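Local coordinates for oxidoreductase (Methanosarcina mazei, PDB 3KA7), which binds flavin-adenine dinucleotide and probably acts as an oxidoreductase of the flavin-containing amine oxidase family, at residues L57-E71 with G406-S418. Residues are numbered along the deposited sequence; the frame is centred on the assembly and turned at random.
Sequences LPNGPGGPLACFLKE and GIEVEGVALGVMS. With FAD (flavin-adenine dinucleotide), chain B.
Glu410 plugs its carboxylate into the loop ahead of helix 64-71 and is gripped by two backbone amides. Asn59 N reaches Glu410 OE2 at 2.8 Å, on the anti side and 34° out of the carboxylate plane; Leu65 N, in the first turn of the helix, meets Glu410 OE1 almost end-on along the C-O bond at 3.0 Å. A bend at chi2 (-65°) folds the glutamate chain back toward this loop, and a water at OE2 also takes the Ala66 amide, so the carboxylate probably stays ionised at the helix N-terminus. Alongside, Pro58 CB and CG pack against the CG2 branch of Ile407, and Val409 CG2 touches both Leu57 CD2 and Leu65 CD2. In this FAD-binding Rossmann-type fold, the residues around Val409 border the flavin, and Pro58 lines the same pocket. Further along, the helix axes are 8.5 Å apart at 48°, with Ala413 CB against Pro64 and Leu65. Packing stays tight at selenomethionine Met417, a knob among Pro64, Cys67, Phe68 and Glu71: Met417 CG meets the Phe68 ring edge, 3.6 Å from Phe68 CD1. The loose side is little-covered Cys67 and solvent-exposed Glu71, whose OE1 lies 3.7 Å from Met417 CE.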
ATOM      1  N   LEU A  57      -4.247   4.963  -6.060  1.00 11.75           N
ATOM      2  CA  LEU A  57      -3.936   3.619  -6.557  1.00 12.18           C
ATOM      3  C   LEU A  57      -2.606   3.657  -7.312  1.00 12.01           C
ATOM      4  O   LEU A  57      -2.405   4.514  -8.180  1.00 12.20           O
ATOM      5  CB  LEU A  57      -5.026   3.117  -7.510  1.00 12.65           C
ATOM      6  CG  LEU A  57      -6.457   2.994  -6.968  1.00 13.81           C
ATOM      7  CD1 LEU A  57      -7.386   2.360  -8.010  1.00 16.67           C
ATOM      8  CD2 LEU A  57      -6.490   2.207  -5.684  1.00 17.68           C
ATOM      9  N   PRO A  58      -1.691   2.734  -6.984  1.00 12.02           N
ATOM     10  CA  PRO A  58      -0.366   2.731  -7.604  1.00 12.12           C
ATOM     11  C   PRO A  58      -0.405   2.645  -9.137  1.00 12.35           C
ATOM     12  O   PRO A  58       0.430   3.268  -9.821  1.00 12.72           O
ATOM     13  CB  PRO A  58       0.289   1.484  -7.002  1.00 12.27           C
ATOM     14  CG  PRO A  58      -0.337   1.380  -5.652  1.00 12.94           C
ATOM     15  CD  PRO A  58      -1.789   1.746  -5.892  1.00 11.96           C
ATOM     16  N   ASN A  59      -1.351   1.883  -9.678  1.00 12.15           N
ATOM     17  CA  ASN A  59      -1.474   1.769 -11.132  1.00 12.59           C
ATOM     18  C   ASN A  59      -2.751   2.409 -11.678  1.00 12.42           C
ATOM     19  O   ASN A  59      -3.176   2.114 -12.804  1.00 11.96           O
ATOM     20  CB  ASN A  59      -1.376   0.309 -11.583  1.00 12.96           C
ATOM     21  CG  ASN A  59      -0.019  -0.315 -11.307  1.00 14.88           C
ATOM     22  OD1 ASN A  59       0.086  -1.259 -10.530  1.00 18.18           O
ATOM     23  ND2 ASN A  59       1.025   0.179 -11.976  1.00 15.00           N
ATOM     24  N   GLY A  60      -3.369   3.265 -10.869  1.00 12.28           N
ATOM     25  CA  GLY A  60      -4.488   4.097 -11.321  1.00 12.79           C
ATOM     26  C   GLY A  60      -5.614   3.291 -11.936  1.00 13.34           C
ATOM     27  O   GLY A  60      -5.995   2.247 -11.404  1.00 13.13           O
ATOM     28  N   PRO A  61      -6.156   3.772 -13.069  1.00 13.88           N
ATOM     29  CA  PRO A  61      -7.279   3.099 -13.707  1.00 14.45           C
ATOM     30  C   PRO A  61      -6.887   1.862 -14.497  1.00 14.80           C
ATOM     31  O   PRO A  61      -7.765   1.179 -15.012  1.00 15.04           O
ATOM     32  CB  PRO A  61      -7.823   4.166 -14.665  1.00 14.51           C
ATOM     33  CG  PRO A  61      -6.643   4.970 -15.022  1.00 14.89           C
ATOM     34  CD  PRO A  61      -5.831   5.050 -13.737  1.00 13.80           C
ATOM     35  N   GLY A  62      -5.592   1.570 -14.602  1.00 15.04           N
ATOM     36  CA  GLY A  62      -5.145   0.469 -15.459  1.00 15.04           C
ATOM     37  C   GLY A  62      -4.675  -0.808 -14.777  1.00 15.19           C
ATOM     38  O   GLY A  62      -4.356  -1.792 -15.451  1.00 15.17           O
ATOM     39  N   GLY A  63      -4.620  -0.813 -13.449  1.00 14.47           N
ATOM     40  CA  GLY A  63      -3.937  -1.906 -12.747  1.00 14.45           C
ATOM     41  C   GLY A  63      -4.856  -2.995 -12.239  1.00 14.28           C
ATOM     42  O   GLY A  63      -6.052  -2.964 -12.498  1.00 14.04           O
ATOM     43  N   PRO A  64      -4.296  -3.967 -11.498  1.00 14.43           N
ATOM     44  CA  PRO A  64      -5.063  -5.111 -11.005  1.00 13.85           C
ATOM     45  C   PRO A  64      -6.281  -4.722 -10.170  1.00 13.52           C
ATOM     46  O   PRO A  64      -7.304  -5.395 -10.257  1.00 13.50           O
ATOM     47  CB  PRO A  64      -4.057  -5.860 -10.135  1.00 13.94           C
ATOM     48  CG  PRO A  64      -2.726  -5.533 -10.751  1.00 14.77           C
ATOM     49  CD  PRO A  64      -2.861  -4.087 -11.185  1.00 14.67           C
ATOM     50  N   LEU A  65      -6.182  -3.664  -9.367  1.00 12.56           N
ATOM     51  CA  LEU A  65      -7.334  -3.256  -8.554  1.00 13.16           C
ATOM     52  C   LEU A  65      -8.454  -2.710  -9.438  1.00 13.12           C
ATOM     53  O   LEU A  65      -9.615  -3.122  -9.317  1.00 12.04           O
ATOM     54  CB  LEU A  65      -6.943  -2.239  -7.483  1.00 13.37           C
ATOM     55  CG  LEU A  65      -8.108  -1.836  -6.568  1.00 14.51           C
ATOM     56  CD1 LEU A  65      -8.663  -3.066  -5.865  1.00 16.03           C
ATOM     57  CD2 LEU A  65      -7.669  -0.831  -5.550  1.00 17.04           C
ATOM     58  N   ALA A  66      -8.100  -1.799 -10.342  1.00 13.45           N
ATOM     59  CA  ALA A  66      -9.084  -1.224 -11.249  1.00 14.16           C
ATOM     60  C   ALA A  66      -9.725  -2.327 -12.067  1.00 14.77           C
ATOM     61  O   ALA A  66     -10.938  -2.312 -12.312  1.00 14.74           O
ATOM     62  CB  ALA A  66      -8.444  -0.175 -12.165  1.00 14.63           C
ATOM     63  N   CYS A  67      -8.916  -3.296 -12.482  1.00 14.76           N
ATOM     64  CA  CYS A  67      -9.436  -4.421 -13.255  1.00 16.42           C
ATOM     65  C   CYS A  67     -10.395  -5.286 -12.437  1.00 15.47           C
ATOM     66  O   CYS A  67     -11.464  -5.676 -12.917  1.00 15.36           O
ATOM     67  CB  CYS A  67      -8.288  -5.269 -13.778  1.00 16.94           C
ATOM     68  SG  CYS A  67      -7.299  -4.378 -14.983  1.00 24.18           S
ATOM     69  N   PHE A  68     -10.011  -5.590 -11.199  1.00 14.30           N
ATOM     70  CA  PHE A  68     -10.896  -6.331 -10.287  1.00 14.13           C
ATOM     71  C   PHE A  68     -12.255  -5.642 -10.158  1.00 14.12           C
ATOM     72  O   PHE A  68     -13.313  -6.288 -10.225  1.00 13.54           O
ATOM     73  CB  PHE A  68     -10.244  -6.437  -8.903  1.00 13.83           C
ATOM     74  CG  PHE A  68     -10.716  -7.622  -8.085  1.00 14.03           C
ATOM     75  CD1 PHE A  68      -9.858  -8.688  -7.818  1.00 14.91           C
ATOM     76  CD2 PHE A  68     -12.007  -7.660  -7.562  1.00 12.80           C
ATOM     77  CE1 PHE A  68     -10.281  -9.772  -7.042  1.00 14.33           C
ATOM     78  CE2 PHE A  68     -12.434  -8.743  -6.795  1.00 13.82           C
ATOM     79  CZ  PHE A  68     -11.565  -9.804  -6.540  1.00 15.38           C
ATOM     80  N   LEU A  69     -12.220  -4.325  -9.962  1.00 13.82           N
ATOM     81  CA  LEU A  69     -13.441  -3.547  -9.820  1.00 14.87           C
ATOM     82  C   LEU A  69     -14.346  -3.676 -11.052  1.00 15.37           C
ATOM     83  O   LEU A  69     -15.558  -3.834 -10.918  1.00 15.57           O
ATOM     84  CB  LEU A  69     -13.111  -2.082  -9.543  1.00 14.60           C
ATOM     85  CG  LEU A  69     -12.473  -1.816  -8.165  1.00 15.47           C
ATOM     86  CD1 LEU A  69     -12.029  -0.355  -7.993  1.00 14.84           C
ATOM     87  CD2 LEU A  69     -13.446  -2.192  -7.074  1.00 16.17           C
ATOM     88  N   LYS A  70     -13.767  -3.597 -12.248  1.00 15.80           N
ATOM     89  CA  LYS A  70     -14.564  -3.836 -13.459  1.00 16.88           C
ATOM     90  C   LYS A  70     -15.092  -5.278 -13.537  1.00 17.32           C
ATOM     91  O   LYS A  70     -16.222  -5.514 -13.985  1.00 17.49           O
ATOM     92  CB  LYS A  70     -13.758  -3.502 -14.717  1.00 17.68           C
ATOM     93  CG  LYS A  70     -13.437  -2.028 -14.877  1.00 19.58           C
ATOM     94  CD  LYS A  70     -12.794  -1.763 -16.246  1.00 22.97           C
ATOM     95  CE  LYS A  70     -12.539  -0.278 -16.470  1.00 25.41           C
ATOM     96  NZ  LYS A  70     -11.785  -0.052 -17.746  1.00 27.06           N
ATOM     97  N   GLU A  71     -14.286  -6.244 -13.108  1.00 17.04           N
ATOM     98  CA  GLU A  71     -14.708  -7.646 -13.144  1.00 17.86           C
ATOM     99  C   GLU A  71     -15.921  -7.955 -12.268  1.00 17.24           C
ATOM    100  O   GLU A  71     -16.737  -8.830 -12.606  1.00 17.11           O
ATOM    101  CB  GLU A  71     -13.546  -8.558 -12.778  1.00 18.40           C
ATOM    102  CG  GLU A  71     -12.465  -8.581 -13.856  1.00 21.66           C
ATOM    103  CD  GLU A  71     -11.273  -9.447 -13.492  1.00 25.86           C
ATOM    104  OE1 GLU A  71     -10.977  -9.613 -12.285  1.00 28.87           O
ATOM    105  OE2 GLU A  71     -10.616  -9.955 -14.421  1.00 29.03           O
ATOM    106  N   GLY A 406       3.288  -6.464  -7.249  1.00 16.39           N
ATOM    107  CA  GLY A 406       2.289  -5.389  -7.150  1.00 15.56           C
ATOM    108  C   GLY A 406       2.590  -4.419  -6.014  1.00 15.22           C
ATOM    109  O   GLY A 406       2.839  -4.846  -4.883  1.00 15.63           O
ATOM    110  N   ILE A 407       2.591  -3.119  -6.308  1.00 14.59           N
ATOM    111  CA  ILE A 407       2.787  -2.102  -5.273  1.00 14.04           C
ATOM    112  C   ILE A 407       1.512  -2.035  -4.428  1.00 13.68           C
ATOM    113  O   ILE A 407       0.421  -1.869  -4.980  1.00 13.23           O
ATOM    114  CB  ILE A 407       3.011  -0.711  -5.906  1.00 14.39           C
ATOM    115  CG1 ILE A 407       4.305  -0.668  -6.718  1.00 14.90           C
ATOM    116  CG2 ILE A 407       3.052   0.372  -4.845  1.00 14.54           C
ATOM    117  CD1 ILE A 407       4.545   0.687  -7.411  1.00 16.09           C
ATOM    118  N   GLU A 408       1.639  -2.194  -3.110  1.00 12.70           N
ATOM    119  CA  GLU A 408       0.540  -1.873  -2.189  1.00 12.35           C
ATOM    120  C   GLU A 408      -0.787  -2.547  -2.569  1.00 11.47           C
ATOM    121  O   GLU A 408      -0.832  -3.764  -2.706  1.00 11.04           O
ATOM    122  CB  GLU A 408       0.373  -0.353  -2.068  1.00 12.62           C
ATOM    123  CG  GLU A 408       1.652   0.422  -1.679  1.00 14.84           C
ATOM    124  CD  GLU A 408       2.083   0.199  -0.234  1.00 18.54           C
ATOM    125  OE1 GLU A 408       1.303  -0.377   0.561  1.00 17.66           O
ATOM    126  OE2 GLU A 408       3.210   0.616   0.117  1.00 20.63           O
ATOM    127  N   VAL A 409      -1.860  -1.778  -2.760  1.00 10.76           N
ATOM    128  CA  VAL A 409      -3.157  -2.433  -3.056  1.00 10.07           C
ATOM    129  C   VAL A 409      -3.233  -3.191  -4.386  1.00  9.85           C
ATOM    130  O   VAL A 409      -4.091  -4.052  -4.559  1.00  8.76           O
ATOM    131  CB  VAL A 409      -4.389  -1.507  -2.881  1.00 10.81           C
ATOM    132  CG1 VAL A 409      -4.427  -0.951  -1.451  1.00 10.80           C
ATOM    133  CG2 VAL A 409      -4.394  -0.386  -3.912  1.00  9.94           C
ATOM    134  N   GLU A 410      -2.335  -2.888  -5.319  1.00 10.00           N
ATOM    135  CA  GLU A 410      -2.265  -3.677  -6.545  1.00 10.77           C
ATOM    136  C   GLU A 410      -1.816  -5.099  -6.176  1.00 10.89           C
ATOM    137  O   GLU A 410      -2.352  -6.096  -6.680  1.00 11.14           O
ATOM    138  CB  GLU A 410      -1.316  -3.031  -7.567  1.00 11.19           C
ATOM    139  CG  GLU A 410      -1.566  -1.546  -7.841  1.00 13.80           C
ATOM    140  CD  GLU A 410      -2.905  -1.238  -8.505  1.00 15.10           C
ATOM    141  OE1 GLU A 410      -3.671  -2.181  -8.823  1.00 15.72           O
ATOM    142  OE2 GLU A 410      -3.184  -0.035  -8.714  1.00 16.87           O
ATOM    143  N   GLY A 411      -0.853  -5.190  -5.263  1.00 10.82           N
ATOM    144  CA  GLY A 411      -0.457  -6.485  -4.727  1.00 10.21           C
ATOM    145  C   GLY A 411      -1.578  -7.160  -3.966  1.00  9.93           C
ATOM    146  O   GLY A 411      -1.748  -8.369  -4.047  1.00  9.80           O
ATOM    147  N   VAL A 412      -2.346  -6.386  -3.199  1.00  9.46           N
ATOM    148  CA  VAL A 412      -3.476  -6.963  -2.486  1.00  9.62           C
ATOM    149  C   VAL A 412      -4.444  -7.577  -3.492  1.00 10.15           C
ATOM    150  O   VAL A 412      -4.884  -8.717  -3.331  1.00 10.03           O
ATOM    151  CB  VAL A 412      -4.219  -5.909  -1.643  1.00  9.48           C
ATOM    152  CG1 VAL A 412      -5.536  -6.492  -1.105  1.00 10.13           C
ATOM    153  CG2 VAL A 412      -3.333  -5.432  -0.508  1.00  8.41           C
ATOM    154  N   ALA A 413      -4.749  -6.829  -4.553  1.00  9.73           N
ATOM    155  CA  ALA A 413      -5.665  -7.327  -5.594  1.00  9.99           C
ATOM    156  C   ALA A 413      -5.152  -8.618  -6.255  1.00 10.59           C
ATOM    157  O   ALA A 413      -5.904  -9.587  -6.415  1.00 11.05           O
ATOM    158  CB  ALA A 413      -5.901  -6.238  -6.637  1.00  9.54           C
ATOM    159  N   LEU A 414      -3.873  -8.632  -6.631  1.00 11.02           N
ATOM    160  CA  LEU A 414      -3.274  -9.819  -7.254  1.00 11.60           C
ATOM    161  C   LEU A 414      -3.428 -11.036  -6.360  1.00 11.96           C
ATOM    162  O   LEU A 414      -3.764 -12.120  -6.827  1.00 11.80           O
ATOM    163  CB  LEU A 414      -1.800  -9.577  -7.585  1.00 12.24           C
ATOM    164  CG  LEU A 414      -1.543  -8.616  -8.744  1.00 12.86           C
ATOM    165  CD1 LEU A 414      -0.072  -8.191  -8.800  1.00 13.97           C
ATOM    166  CD2 LEU A 414      -1.983  -9.238 -10.065  1.00 15.68           C
ATOM    167  N   GLY A 415      -3.187 -10.853  -5.066  1.00 11.21           N
ATOM    168  CA  GLY A 415      -3.363 -11.945  -4.106  1.00 11.40           C
ATOM    169  C   GLY A 415      -4.796 -12.463  -4.044  1.00 11.43           C
ATOM    170  O   GLY A 415      -5.021 -13.671  -4.043  1.00 10.99           O
ATOM    171  N   VAL A 416      -5.773 -11.562  -3.991  1.00 11.03           N
ATOM    172  CA  VAL A 416      -7.169 -11.988  -3.949  1.00 11.84           C
ATOM    173  C   VAL A 416      -7.497 -12.763  -5.225  1.00 12.20           C
ATOM    174  O   VAL A 416      -8.133 -13.810  -5.167  1.00 11.68           O
ATOM    175  CB  VAL A 416      -8.148 -10.796  -3.781  1.00 11.97           C
ATOM    176  CG1 VAL A 416      -9.596 -11.264  -3.881  1.00 12.53           C
ATOM    177  CG2 VAL A 416      -7.909 -10.087  -2.445  1.00 12.22           C
HETATM  178  N   MSE A 417      -7.027 -12.264  -6.369  1.00 13.02           N
HETATM  179  CA  MSE A 417      -7.264 -12.953  -7.645  1.00 14.24           C
HETATM  180  C   MSE A 417      -6.710 -14.375  -7.599  1.00 15.03           C
HETATM  181  O   MSE A 417      -7.333 -15.314  -8.092  1.00 15.55           O
HETATM  182  CB  MSE A 417      -6.624 -12.186  -8.801  1.00 14.16           C
HETATM  183  CG  MSE A 417      -7.288 -10.855  -9.119  1.00 16.19           C
HETATM  184 SE   MSE A 417      -6.239  -9.896 -10.456  1.00 24.63          SE
HETATM  185  CE  MSE A 417      -7.602  -8.656 -11.113  1.00 24.13           C
ATOM    186  N   SER A 418      -5.539 -14.534  -6.991  1.00 15.12           N
ATOM    187  CA  SER A 418      -4.913 -15.855  -6.875  1.00 15.52           C
ATOM    188  C   SER A 418      -5.778 -16.834  -6.079  1.00 15.56           C
ATOM    189  O   SER A 418      -5.982 -17.987  -6.480  1.00 15.19           O
ATOM    190  CB  SER A 418      -3.522 -15.725  -6.249  1.00 15.85           C
ATOM    191  OG  SER A 418      -2.963 -17.002  -6.009  1.00 18.45           O
TER
HETATM  192  PA  FAD B 500      -6.732  -4.241   6.378  1.00  9.21           P
HETATM  193  O1A FAD B 500      -5.570  -4.701   7.218  1.00 10.01           O
HETATM  194  O2A FAD B 500      -6.768  -2.774   6.020  1.00  9.81           O
HETATM  195  O5B FAD B 500      -8.102  -4.624   7.122  1.00  7.97           O
HETATM  196  C5B FAD B 500      -8.123  -5.692   8.061  1.00  5.76           C
HETATM  197  C4B FAD B 500      -9.494  -5.577   8.734  1.00  7.06           C
HETATM  198  O4B FAD B 500      -9.716  -6.641   9.638  1.00  8.95           O
HETATM  199  C3B FAD B 500      -9.604  -4.272   9.527  1.00  9.09           C
HETATM  200  O3B FAD B 500     -10.741  -3.533   9.107  1.00  9.76           O
HETATM  201  C2B FAD B 500      -9.741  -4.739  10.978  1.00  9.94           C
HETATM  202  O2B FAD B 500     -10.550  -3.884  11.763  1.00 11.67           O
HETATM  203  C1B FAD B 500     -10.335  -6.133  10.816  1.00  8.38           C
HETATM  204  N9A FAD B 500     -10.034  -7.069  11.907  1.00 11.42           N
HETATM  205  C8A FAD B 500      -8.847  -7.283  12.578  1.00 11.21           C
HETATM  206  N7A FAD B 500      -9.041  -8.302  13.465  1.00  9.24           N
HETATM  207  C5A FAD B 500     -10.331  -8.720  13.347  1.00 11.05           C
HETATM  208  C6A FAD B 500     -11.070  -9.691  14.006  1.00 11.31           C
HETATM  209  N6A FAD B 500     -10.478 -10.510  14.870  1.00 10.28           N
HETATM  210  N1A FAD B 500     -12.391  -9.881  13.657  1.00 11.04           N
HETATM  211  C2A FAD B 500     -12.988  -9.114  12.676  1.00 12.03           C
HETATM  212  N3A FAD B 500     -12.255  -8.144  12.026  1.00 11.10           N
HETATM  213  C4A FAD B 500     -10.954  -7.960  12.372  1.00 11.07           C
HETATM  214  N1  FAD B 500      -1.836   1.522  -0.530  1.00 11.04           N
HETATM  215  C2  FAD B 500      -2.016   2.004  -1.815  1.00 13.56           C
HETATM  216  O2  FAD B 500      -2.340   1.228  -2.724  1.00 12.33           O
HETATM  217  N3  FAD B 500      -1.804   3.350  -2.071  1.00 13.03           N
HETATM  218  C4  FAD B 500      -1.414   4.211  -1.059  1.00 14.43           C
HETATM  219  O4  FAD B 500      -1.224   5.407  -1.279  1.00 16.98           O
HETATM  220  C4X FAD B 500      -1.228   3.728   0.228  1.00 12.76           C
HETATM  221  N5  FAD B 500      -0.818   4.582   1.242  1.00 13.49           N
HETATM  222  C5X FAD B 500      -0.651   4.085   2.523  1.00 12.24           C
HETATM  223  C6  FAD B 500      -0.256   4.934   3.558  1.00 14.64           C
HETATM  224  C7  FAD B 500      -0.107   4.444   4.850  1.00 13.95           C
HETATM  225  C7M FAD B 500       0.325   5.384   5.947  1.00 15.35           C
HETATM  226  C8  FAD B 500      -0.351   3.099   5.095  1.00 12.91           C
HETATM  227  C8M FAD B 500      -0.193   2.528   6.475  1.00 15.59           C
HETATM  228  C9  FAD B 500      -0.735   2.245   4.065  1.00 11.82           C
HETATM  229  C9A FAD B 500      -0.893   2.740   2.774  1.00 11.14           C
HETATM  230  N10 FAD B 500      -1.277   1.891   1.744  1.00 10.60           N
HETATM  231  C10 FAD B 500      -1.451   2.380   0.479  1.00 11.21           C
HETATM  232  C1' FAD B 500      -1.450   0.424   1.967  1.00  7.30           C
HETATM  233  C2' FAD B 500      -2.945   0.121   2.124  1.00  8.89           C
HETATM  234  O2' FAD B 500      -3.531   1.070   3.011  1.00  9.31           O
HETATM  235  C3' FAD B 500      -3.110  -1.296   2.665  1.00  9.53           C
HETATM  236  O3' FAD B 500      -2.268  -2.178   1.932  1.00  9.56           O
HETATM  237  C4' FAD B 500      -4.527  -1.859   2.610  1.00  8.47           C
HETATM  238  O4' FAD B 500      -5.482  -0.953   3.123  1.00  8.97           O
HETATM  239  C5' FAD B 500      -4.536  -3.107   3.486  1.00  8.81           C
HETATM  240  O5' FAD B 500      -5.727  -3.802   3.211  1.00  7.02           O
HETATM  241  P   FAD B 500      -5.939  -5.275   3.765  1.00  9.21           P
HETATM  242  O1P FAD B 500      -6.722  -6.068   2.748  1.00  8.46           O
HETATM  243  O2P FAD B 500      -4.637  -5.913   4.209  1.00  8.08           O
HETATM  244  O3P FAD B 500      -6.894  -5.144   5.053  1.00 10.29           O
HETATM  245  O   HOH W   1       2.274  -2.380  -8.981  1.00 17.79           O
HETATM  246  O   HOH W   2      -5.449  -0.238 -10.393  1.00 16.03           O